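Local coordinates for protein 2-hydroxyisobutanoyl-CoA mutase large subunit (Aquincola tertiaricarbonis, PDB 4R3U) that works with a small cobalamin-binding subunit to interconvert 2-hydroxyisobutyryl-CoA and (S)-3-hydroxybutyryl-CoA by a B12-dependent rearrangement of the carbon skeleton, at residues E438-R443 with I447-Q452. Sequence-based numbering, arbitrary orientation.
Sequences EEVEKR and IKLIEQ
Arg443, whose CB meets CD1 of Leu449 at 3.6 Å, turns its flat guanidinium group back along the helix that ends just before it, where the carboxylate of Glu439 lies at the edge and in the plane. Glu439 OE2 offers its anti lone pair to Arg443 NE at 2.7 Å, only 12° out of the guanidinium plane, while a weak, more bent bond joins the same oxygen to Arg443 NH2. The spacing of four residues, about one helical turn, suits this pair of opposite charges. With CG anti to the carbonyl carbon (chi1 -74°) and the chain extended from there to NE, the arginine reaches the acid; its CB, placed by the backbone, is what faces the leucine. Segment 438-443 holds the last turn of helix 420-442 and the first residue after it; segment 447-452 lies largely on the short helix 446-451, so two consecutive helices meet across a short connection. The pair follows the parallel strands of the TIM-barrel-type mutase domain in the chain, away from the annotated sites, and is partly buried; Trp454 and Phe455 of helix 454-472 pack beside it, the former on Val440 and Arg443, the latter on Leu449. Leucine suits this face of the short helix because its forked end reaches two places at once. CD1 rests 3.4 Å from Arg443 O, whereas CD2 lies 3.6 Å from Val440 CA, against the backbone of the last helical turn. Val440 adds its methyls, CG1 standing 3.9 Å from CD2 of Leu449; a branched, compact residue fits here, apolar yet short enough to let the leucine come down on the main chain. Were Leu449 cut back to an alanine, a gap would probably open over Val440 CA, and CB of Arg443 would lose its apolar neighbour.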
loop_
_atom_site.group_PDB
_atom_site.type_symbol
_atom_site.label_atom_id
_atom_site.label_comp_id
_atom_site.label_asym_id
_atom_site.label_seq_id
_atom_site.Cartn_x
_atom_site.Cartn_y
_atom_site.Cartn_z
ATOM N N GLU A 438 15.688 -14.280 29.281
ATOM C CA GLU A 438 16.316 -15.225 30.190
ATOM C C GLU A 438 17.824 -14.951 30.273
ATOM O O GLU A 438 18.373 -14.964 31.373
ATOM C CB GLU A 438 16.049 -16.648 29.705
ATOM C CG GLU A 438 15.808 -17.632 30.825
ATOM C CD GLU A 438 15.731 -19.069 30.353
ATOM O OE1 GLU A 438 15.002 -19.341 29.368
ATOM O OE2 GLU A 438 16.405 -19.926 30.973
ATOM N N GLU A 439 18.486 -14.691 29.121
ATOM C CA GLU A 439 19.919 -14.394 29.031
ATOM C C GLU A 439 20.238 -13.081 29.714
ATOM O O GLU A 439 21.222 -12.999 30.440
ATOM C CB GLU A 439 20.381 -14.356 27.577
ATOM C CG GLU A 439 21.866 -14.619 27.402
ATOM C CD GLU A 439 22.370 -14.458 25.976
ATOM O OE1 GLU A 439 21.740 -15.014 25.045
ATOM O OE2 GLU A 439 23.417 -13.797 25.791
ATOM N N VAL A 440 19.386 -12.069 29.522
ATOM C CA VAL A 440 19.513 -10.749 30.144
ATOM C C VAL A 440 19.561 -10.903 31.682
ATOM O O VAL A 440 20.456 -10.354 32.344
ATOM C CB VAL A 440 18.389 -9.794 29.651
ATOM C CG1 VAL A 440 18.347 -8.504 30.459
ATOM C CG2 VAL A 440 18.546 -9.484 28.161
ATOM N N GLU A 441 18.644 -11.718 32.225
ATOM C CA GLU A 441 18.560 -11.998 33.649
ATOM C C GLU A 441 19.814 -12.766 34.126
ATOM O O GLU A 441 20.433 -12.366 35.116
ATOM C CB GLU A 441 17.269 -12.764 33.932
ATOM C CG GLU A 441 16.936 -12.907 35.399
ATOM C CD GLU A 441 15.678 -13.713 35.648
ATOM O OE1 GLU A 441 14.592 -13.238 35.248
ATOM O OE2 GLU A 441 15.770 -14.796 36.271
ATOM N N LYS A 442 20.214 -13.819 33.382
ATOM C CA LYS A 442 21.400 -14.631 33.646
ATOM C C LYS A 442 22.663 -13.785 33.614
ATOM O O LYS A 442 23.577 -14.052 34.383
ATOM C CB LYS A 442 21.520 -15.756 32.607
ATOM C CG LYS A 442 20.679 -16.979 32.930
ATOM C CD LYS A 442 21.552 -18.175 33.283
ATOM C CE LYS A 442 20.709 -19.347 33.745
ATOM N NZ LYS A 442 21.184 -20.658 33.208
ATOM N N ARG A 443 22.725 -12.774 32.721
ATOM C CA ARG A 443 23.890 -11.916 32.579
ATOM C C ARG A 443 23.939 -10.745 33.583
ATOM O O ARG A 443 24.910 -9.968 33.587
ATOM C CB ARG A 443 24.072 -11.462 31.131
ATOM C CG ARG A 443 24.590 -12.533 30.171
ATOM C CD ARG A 443 24.683 -11.950 28.759
ATOM N NE ARG A 443 25.038 -12.936 27.738
ATOM C CZ ARG A 443 26.277 -13.328 27.466
ATOM N NH1 ARG A 443 27.304 -12.832 28.146
ATOM N NH2 ARG A 443 26.500 -14.230 26.520
ATOM N N ILE A 447 20.296 -2.921 33.321
ATOM C CA ILE A 447 21.231 -1.851 33.690
ATOM C C ILE A 447 22.685 -2.248 33.550
ATOM O O ILE A 447 23.432 -1.528 32.884
ATOM C CB ILE A 447 20.853 -1.111 35.001
ATOM C CG1 ILE A 447 19.464 -0.448 34.822
ATOM C CG2 ILE A 447 21.921 -0.064 35.372
ATOM C CD1 ILE A 447 18.927 0.228 35.988
ATOM N N LYS A 448 23.059 -3.430 34.067
ATOM C CA LYS A 448 24.430 -3.954 33.964
ATOM C C LYS A 448 24.860 -4.181 32.512
ATOM O O LYS A 448 25.970 -3.797 32.143
ATOM C CB LYS A 448 24.621 -5.241 34.796
ATOM C CG LYS A 448 24.311 -5.092 36.292
ATOM C CD LYS A 448 25.117 -4.017 37.104
ATOM C CE LYS A 448 24.324 -2.762 37.504
ATOM N NZ LYS A 448 22.952 -3.027 38.070
ATOM N N LEU A 449 23.958 -4.753 31.689
ATOM C CA LEU A 449 24.178 -5.024 30.271
ATOM C C LEU A 449 24.244 -3.743 29.458
ATOM O O LEU A 449 24.971 -3.707 28.466
ATOM C CB LEU A 449 23.113 -5.990 29.729
ATOM C CG LEU A 449 23.432 -7.497 29.723
ATOM C CD1 LEU A 449 24.233 -7.912 30.932
ATOM C CD2 LEU A 449 22.158 -8.315 29.650
ATOM N N ILE A 450 23.514 -2.689 29.885
ATOM C CA ILE A 450 23.546 -1.351 29.277
ATOM C C ILE A 450 24.916 -0.768 29.609
ATOM O O ILE A 450 25.589 -0.251 28.718
ATOM C CB ILE A 450 22.365 -0.437 29.754
ATOM C CG1 ILE A 450 21.028 -0.844 29.077
ATOM C CG2 ILE A 450 22.672 1.048 29.534
ATOM C CD1 ILE A 450 19.745 -0.110 29.603
ATOM N N GLU A 451 25.366 -0.932 30.876
ATOM C CA GLU A 451 26.692 -0.489 31.321
ATOM C C GLU A 451 27.832 -1.246 30.596
ATOM O O GLU A 451 28.904 -0.676 30.396
ATOM C CB GLU A 451 26.831 -0.618 32.841
ATOM C CG GLU A 451 26.022 0.399 33.631
ATOM C CD GLU A 451 25.895 0.144 35.126
ATOM O OE1 GLU A 451 26.393 -0.901 35.613
ATOM O OE2 GLU A 451 25.278 0.992 35.812
ATOM N N GLN A 452 27.600 -2.515 30.202
ATOM C CA GLN A 452 28.589 -3.339 29.476
ATOM C C GLN A 452 28.505 -3.063 27.941
ATOM O O GLN A 452 29.336 -3.571 27.183
ATOM C CB GLN A 452 28.357 -4.848 29.746
ATOM C CG GLN A 452 28.698 -5.356 31.164
ATOM C CD GLN A 452 28.174 -6.773 31.454
ATOM O OE1 GLN A 452 28.018 -7.616 30.553
ATOM N NE2 GLN A 452 27.892 -7.082 32.723
#